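Local coordinates for cell wall surface anchor family protein (Streptococcus pneumoniae, PDB 4OQ1) that serves as an ancillary pilin, a cell wall surface protein that probably attaches the pneumococcal pilus to the cell wall, at residues R47-D58 / S83-L94. The protein carries 3 engineered substitutions. Numbering follows the deposited sequence.
Sequences RDGHRLQVWKLD and SFKKTSFEMTFL
Strands 50-56 and 85-93 run antiparallel, and paired backbone bonds join L52 to F89, V54 to T87 and K56 to K85, with V54 N to T87 O nearly straight at 176°. At H50, M91 N still bonds H50 O directly, but on the return side a water takes over, giving protons to R47 O and M91 O and taking one from H50 N.

On the face carrying W55, K86 lies across the indole. Its chain bends at chi2 (71°), which lays CD 3.4 Å from the centroid of the five-membered ring, a CH-pi contact, while NZ makes an off-centre cation-pi contact with the six-membered ring. S88, on the same face as W55, is gripped side-on by R51, which reaches in from the neighbouring strand: NE gives a straight bond to OG (2.8 Å) in the guanidinium plane, and NH2 reaches S88 O from above the carbonyl plane. Two bonds thus fix the rotation of the guanidinium, with the F89-E90 peptide against one of its faces.

The middle of the other face is apolar, with K56 and K85 at one end and H50 at the other. V54 CG2 meets the T87 methyl, CG2, at 3.5 Å and F89 CE2 at 3.6 Å, and M91 CG packs on L52 CB; V110 and V100 of the flanking strands continue this layer.

Both ends are tied by side chains. L57 CD2 sits over the centre of the F84 ring, 3.5 Å from its centroid, and Y61 meets that ring edge-to-face. At the far end R47 NH2 bonds F93 O (2.8 Å), and the H50 ring, held by S46 O through NE2, touches F93 CE2 with CD2.

With strand 106-110 beside 50-56 and strand 98-103 beside 85-93, the pair forms the middle of the N-terminal domain's mixed beta-sheet, its two strands joined by a helix-containing connection that includes 66-73.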
loop_
_atom_site.group_PDB
_atom_site.type_symbol
_atom_site.label_atom_id
_atom_site.label_comp_id
_atom_site.label_asym_id
_atom_site.label_seq_id
_atom_site.Cartn_x
_atom_site.Cartn_y
_atom_site.Cartn_z
ATOM N N ARG A 47 11.459 9.934 21.789
ATOM C CA ARG A 47 12.351 8.909 22.346
ATOM C C ARG A 47 12.546 9.106 23.849
ATOM O O ARG A 47 13.213 8.284 24.525
ATOM C CB ARG A 47 13.728 8.928 21.675
ATOM C CG ARG A 47 13.705 9.157 20.175
ATOM C CD ARG A 47 15.089 9.557 19.700
ATOM N NE ARG A 47 16.013 8.448 19.895
ATOM C CZ ARG A 47 16.415 7.599 18.949
ATOM N NH1 ARG A 47 15.983 7.714 17.705
ATOM N NH2 ARG A 47 17.265 6.620 19.249
ATOM N N ASP A 48 11.944 10.177 24.367
ATOM C CA ASP A 48 12.210 10.698 25.713
ATOM C C ASP A 48 10.919 10.687 26.513
ATOM O O ASP A 48 9.816 10.882 25.940
ATOM C CB ASP A 48 12.743 12.154 25.601
ATOM C CG ASP A 48 12.984 12.828 26.981
ATOM O OD1 ASP A 48 13.987 12.445 27.634
ATOM O OD2 ASP A 48 12.200 13.733 27.406
ATOM N N GLY A 49 11.048 10.480 27.827
ATOM C CA GLY A 49 9.887 10.543 28.754
ATOM C C GLY A 49 9.116 9.223 28.967
ATOM O O GLY A 49 8.015 9.208 29.495
ATOM N N HIS A 50 9.655 8.114 28.479
ATOM C CA HIS A 50 9.022 6.817 28.712
ATOM C C HIS A 50 9.487 6.191 30.020
ATOM O O HIS A 50 10.646 6.350 30.431
ATOM C CB HIS A 50 9.262 5.890 27.509
ATOM C CG HIS A 50 8.732 6.459 26.231
ATOM N ND1 HIS A 50 7.383 6.633 26.004
ATOM C CD2 HIS A 50 9.362 7.016 25.175
ATOM C CE1 HIS A 50 7.194 7.198 24.828
ATOM N NE2 HIS A 50 8.384 7.438 24.301
ATOM N N ARG A 51 8.591 5.434 30.649
ATOM C CA ARG A 51 8.978 4.685 31.831
ATOM C C ARG A 51 8.748 3.177 31.664
ATOM O O ARG A 51 7.793 2.757 31.034
ATOM C CB ARG A 51 8.228 5.189 33.064
ATOM C CG ARG A 51 8.354 6.703 33.324
ATOM C CD ARG A 51 7.846 7.102 34.696
ATOM N NE ARG A 51 8.690 6.558 35.791
ATOM C CZ ARG A 51 9.801 7.115 36.295
ATOM N NH1 ARG A 51 10.244 8.268 35.842
ATOM N NH2 ARG A 51 10.470 6.510 37.275
ATOM N N LEU A 52 9.615 2.370 32.262
ATOM C CA LEU A 52 9.368 0.902 32.310
ATOM C C LEU A 52 8.597 0.521 33.569
ATOM O O LEU A 52 9.061 0.736 34.673
ATOM C CB LEU A 52 10.672 0.184 32.222
ATOM C CG LEU A 52 10.474 -1.328 32.120
ATOM C CD1 LEU A 52 10.020 -1.803 30.702
ATOM C CD2 LEU A 52 11.739 -1.998 32.551
ATOM N N GLN A 53 7.364 0.069 33.426
ATOM C CA GLN A 53 6.585 -0.393 34.534
ATOM C C GLN A 53 7.054 -1.783 34.966
ATOM O O GLN A 53 7.233 -2.687 34.081
ATOM C CB GLN A 53 5.109 -0.527 34.140
ATOM C CG GLN A 53 4.476 0.794 33.695
ATOM C CD GLN A 53 4.524 1.849 34.777
ATOM O OE1 GLN A 53 4.309 1.592 35.965
ATOM N NE2 GLN A 53 4.859 3.026 34.367
ATOM N N VAL A 54 7.264 -1.962 36.271
ATOM C CA VAL A 54 7.654 -3.247 36.826
ATOM C C VAL A 54 6.905 -3.616 38.127
ATOM O O VAL A 54 6.301 -2.765 38.812
ATOM C CB VAL A 54 9.179 -3.341 37.067
ATOM C CG1 VAL A 54 9.978 -2.970 35.856
ATOM C CG2 VAL A 54 9.613 -2.500 38.278
ATOM N N TRP A 55 6.973 -4.878 38.485
ATOM C CA TRP A 55 6.614 -5.305 39.792
ATOM C C TRP A 55 7.818 -5.865 40.430
ATOM O O TRP A 55 8.433 -6.779 39.866
ATOM C CB TRP A 55 5.577 -6.402 39.700
ATOM C CG TRP A 55 4.215 -5.977 39.215
ATOM C CD1 TRP A 55 3.110 -5.701 40.003
ATOM C CD2 TRP A 55 3.816 -5.737 37.893
ATOM N NE1 TRP A 55 2.053 -5.337 39.248
ATOM C CE2 TRP A 55 2.435 -5.307 37.946
ATOM C CE3 TRP A 55 4.462 -5.771 36.677
ATOM C CZ2 TRP A 55 1.716 -5.031 36.819
ATOM C CZ3 TRP A 55 3.761 -5.476 35.520
ATOM C CH2 TRP A 55 2.391 -5.103 35.606
ATOM N N LYS A 56 8.104 -5.460 41.647
ATOM C CA LYS A 56 9.262 -6.002 42.399
ATOM C C LYS A 56 8.778 -7.132 43.288
ATOM O O LYS A 56 7.832 -6.955 44.095
ATOM C CB LYS A 56 9.890 -4.877 43.248
ATOM C CG LYS A 56 11.152 -5.295 44.059
ATOM C CD LYS A 56 11.688 -4.156 44.990
ATOM C CE LYS A 56 13.038 -4.522 45.586
ATOM N NZ LYS A 56 13.081 -5.825 46.302
ATOM N N LEU A 57 9.324 -8.316 43.061
ATOM C CA LEU A 57 8.831 -9.520 43.699
ATOM C C LEU A 57 9.389 -9.638 45.127
ATOM O O LEU A 57 10.436 -9.174 45.377
ATOM C CB LEU A 57 9.156 -10.809 42.890
ATOM C CG LEU A 57 8.864 -10.962 41.400
ATOM C CD1 LEU A 57 9.136 -12.380 40.806
ATOM C CD2 LEU A 57 7.452 -10.651 41.125
ATOM N N ASP A 58 8.599 -10.217 46.043
ATOM C CA ASP A 58 9.011 -10.499 47.418
ATOM C C ASP A 58 9.951 -11.678 47.470
ATOM O O ASP A 58 10.110 -12.389 46.526
ATOM C CB ASP A 58 7.790 -10.780 48.294
ATOM C CG ASP A 58 7.019 -12.062 47.906
ATOM O OD1 ASP A 58 7.601 -13.144 47.784
ATOM O OD2 ASP A 58 5.777 -12.030 47.737
ATOM N N SER A 83 0.779 -8.886 46.135
ATOM C CA SER A 83 1.806 -8.800 47.133
ATOM C C SER A 83 3.032 -8.004 46.654
ATOM O O SER A 83 3.925 -7.823 47.440
ATOM C CB SER A 83 2.219 -10.186 47.626
ATOM O OG SER A 83 3.006 -10.861 46.689
ATOM N N PHE A 84 3.122 -7.596 45.379
ATOM C CA PHE A 84 4.387 -7.093 44.842
ATOM C C PHE A 84 4.310 -5.595 44.915
ATOM O O PHE A 84 3.236 -5.043 44.977
ATOM C CB PHE A 84 4.623 -7.512 43.368
ATOM C CG PHE A 84 4.529 -8.990 43.125
ATOM C CD1 PHE A 84 4.916 -9.871 44.095
ATOM C CD2 PHE A 84 4.119 -9.454 41.925
ATOM C CE1 PHE A 84 4.786 -11.225 43.880
ATOM C CE2 PHE A 84 4.041 -10.844 41.674
ATOM C CZ PHE A 84 4.311 -11.690 42.693
ATOM N N LYS A 85 5.470 -4.956 44.883
ATOM C CA LYS A 85 5.575 -3.529 44.867
ATOM C C LYS A 85 5.607 -3.099 43.394
ATOM O O LYS A 85 6.528 -3.462 42.686
ATOM C CB LYS A 85 6.862 -3.065 45.578
ATOM C CG LYS A 85 7.153 -1.566 45.504
ATOM C CD LYS A 85 8.626 -1.146 45.803
ATOM C CE LYS A 85 8.705 0.374 46.118
ATOM N NZ LYS A 85 10.073 0.893 46.429
ATOM N N LYS A 86 4.597 -2.335 42.975
ATOM C CA LYS A 86 4.516 -1.830 41.635
ATOM C C LYS A 86 5.349 -0.604 41.548
ATOM O O LYS A 86 5.170 0.334 42.342
ATOM C CB LYS A 86 3.085 -1.483 41.282
ATOM C CG LYS A 86 2.895 -1.076 39.832
ATOM C CD LYS A 86 3.039 -2.248 38.848
ATOM C CE LYS A 86 3.127 -1.726 37.411
ATOM N NZ LYS A 86 1.982 -0.805 37.087
ATOM N N THR A 87 6.318 -0.574 40.661
ATOM C CA THR A 87 7.094 0.672 40.529
ATOM C C THR A 87 7.399 0.970 39.060
ATOM O O THR A 87 6.814 0.291 38.177
ATOM C CB THR A 87 8.313 0.680 41.454
ATOM O OG1 THR A 87 8.873 1.986 41.504
ATOM C CG2 THR A 87 9.374 -0.322 41.058
ATOM N N SER A 88 8.252 1.968 38.798
ATOM C CA SER A 88 8.702 2.216 37.456
ATOM C C SER A 88 10.026 2.940 37.367
ATOM O O SER A 88 10.448 3.551 38.313
ATOM C CB SER A 88 7.577 2.941 36.736
ATOM O OG SER A 88 7.664 4.316 37.022
ATOM N N PHE A 89 10.728 2.810 36.241
ATOM C CA PHE A 89 12.012 3.388 36.011
ATOM C C PHE A 89 12.040 4.159 34.705
ATOM O O PHE A 89 11.339 3.792 33.725
ATOM C CB PHE A 89 13.058 2.298 35.955
ATOM C CG PHE A 89 13.083 1.471 37.182
ATOM C CD1 PHE A 89 13.464 2.009 38.415
ATOM C CD2 PHE A 89 12.724 0.142 37.125
ATOM C CE1 PHE A 89 13.462 1.235 39.558
ATOM C CE2 PHE A 89 12.750 -0.649 38.277
ATOM C CZ PHE A 89 13.126 -0.125 39.481
ATOM N N GLU A 90 12.849 5.213 34.670
ATOM C CA GLU A 90 13.046 5.984 33.438
ATOM C C GLU A 90 13.713 5.184 32.374
ATOM O O GLU A 90 14.727 4.514 32.631
ATOM C CB GLU A 90 13.945 7.193 33.686
ATOM C CG GLU A 90 13.335 8.175 34.661
ATOM C CD GLU A 90 13.904 9.577 34.580
ATOM O OE1 GLU A 90 14.539 9.935 33.545
ATOM O OE2 GLU A 90 13.674 10.322 35.573
ATOM N N MET A 91 13.197 5.288 31.152
ATOM C CA MET A 91 13.858 4.628 29.998
ATOM C C MET A 91 14.334 5.639 29.014
ATOM O O MET A 91 13.731 6.706 28.830
ATOM C CB MET A 91 12.952 3.681 29.210
ATOM C CG MET A 91 11.716 3.250 29.898
ATOM S SD MET A 91 10.606 2.309 28.832
ATOM C CE MET A 91 11.767 1.233 28.043
ATOM N N THR A 92 15.416 5.287 28.371
ATOM C CA THR A 92 15.841 6.017 27.192
ATOM C C THR A 92 16.014 5.049 25.973
ATOM O O THR A 92 16.639 3.957 26.097
ATOM C CB THR A 92 17.126 6.828 27.478
ATOM O OG1 THR A 92 17.469 7.602 26.324
ATOM C CG2 THR A 92 18.295 5.920 27.789
ATOM N N PHE A 93 15.468 5.456 24.817
ATOM C CA PHE A 93 15.762 4.797 23.510
ATOM C C PHE A 93 16.983 5.348 22.783
ATOM O O PHE A 93 16.872 6.315 22.040
ATOM C CB PHE A 93 14.579 4.980 22.599
ATOM C CG PHE A 93 13.345 4.246 23.046
ATOM C CD1 PHE A 93 13.050 2.991 22.529
ATOM C CD2 PHE A 93 12.466 4.823 23.958
ATOM C CE1 PHE A 93 11.903 2.334 22.920
ATOM C CE2 PHE A 93 11.319 4.166 24.356
ATOM C CZ PHE A 93 11.046 2.922 23.834
ATOM N N LEU A 94 18.121 4.707 22.956
ATOM C CA LEU A 94 19.342 5.033 22.263
ATOM C C LEU A 94 19.329 4.444 20.836
ATOM O O LEU A 94 18.286 4.056 20.343
ATOM C CB LEU A 94 20.549 4.532 23.078
ATOM C CG LEU A 94 20.675 4.972 24.540
ATOM C CD1 LEU A 94 21.988 4.512 25.124
ATOM C CD2 LEU A 94 20.580 6.490 24.688
HETATM O O HOH W 1 12.132 7.363 26.889
#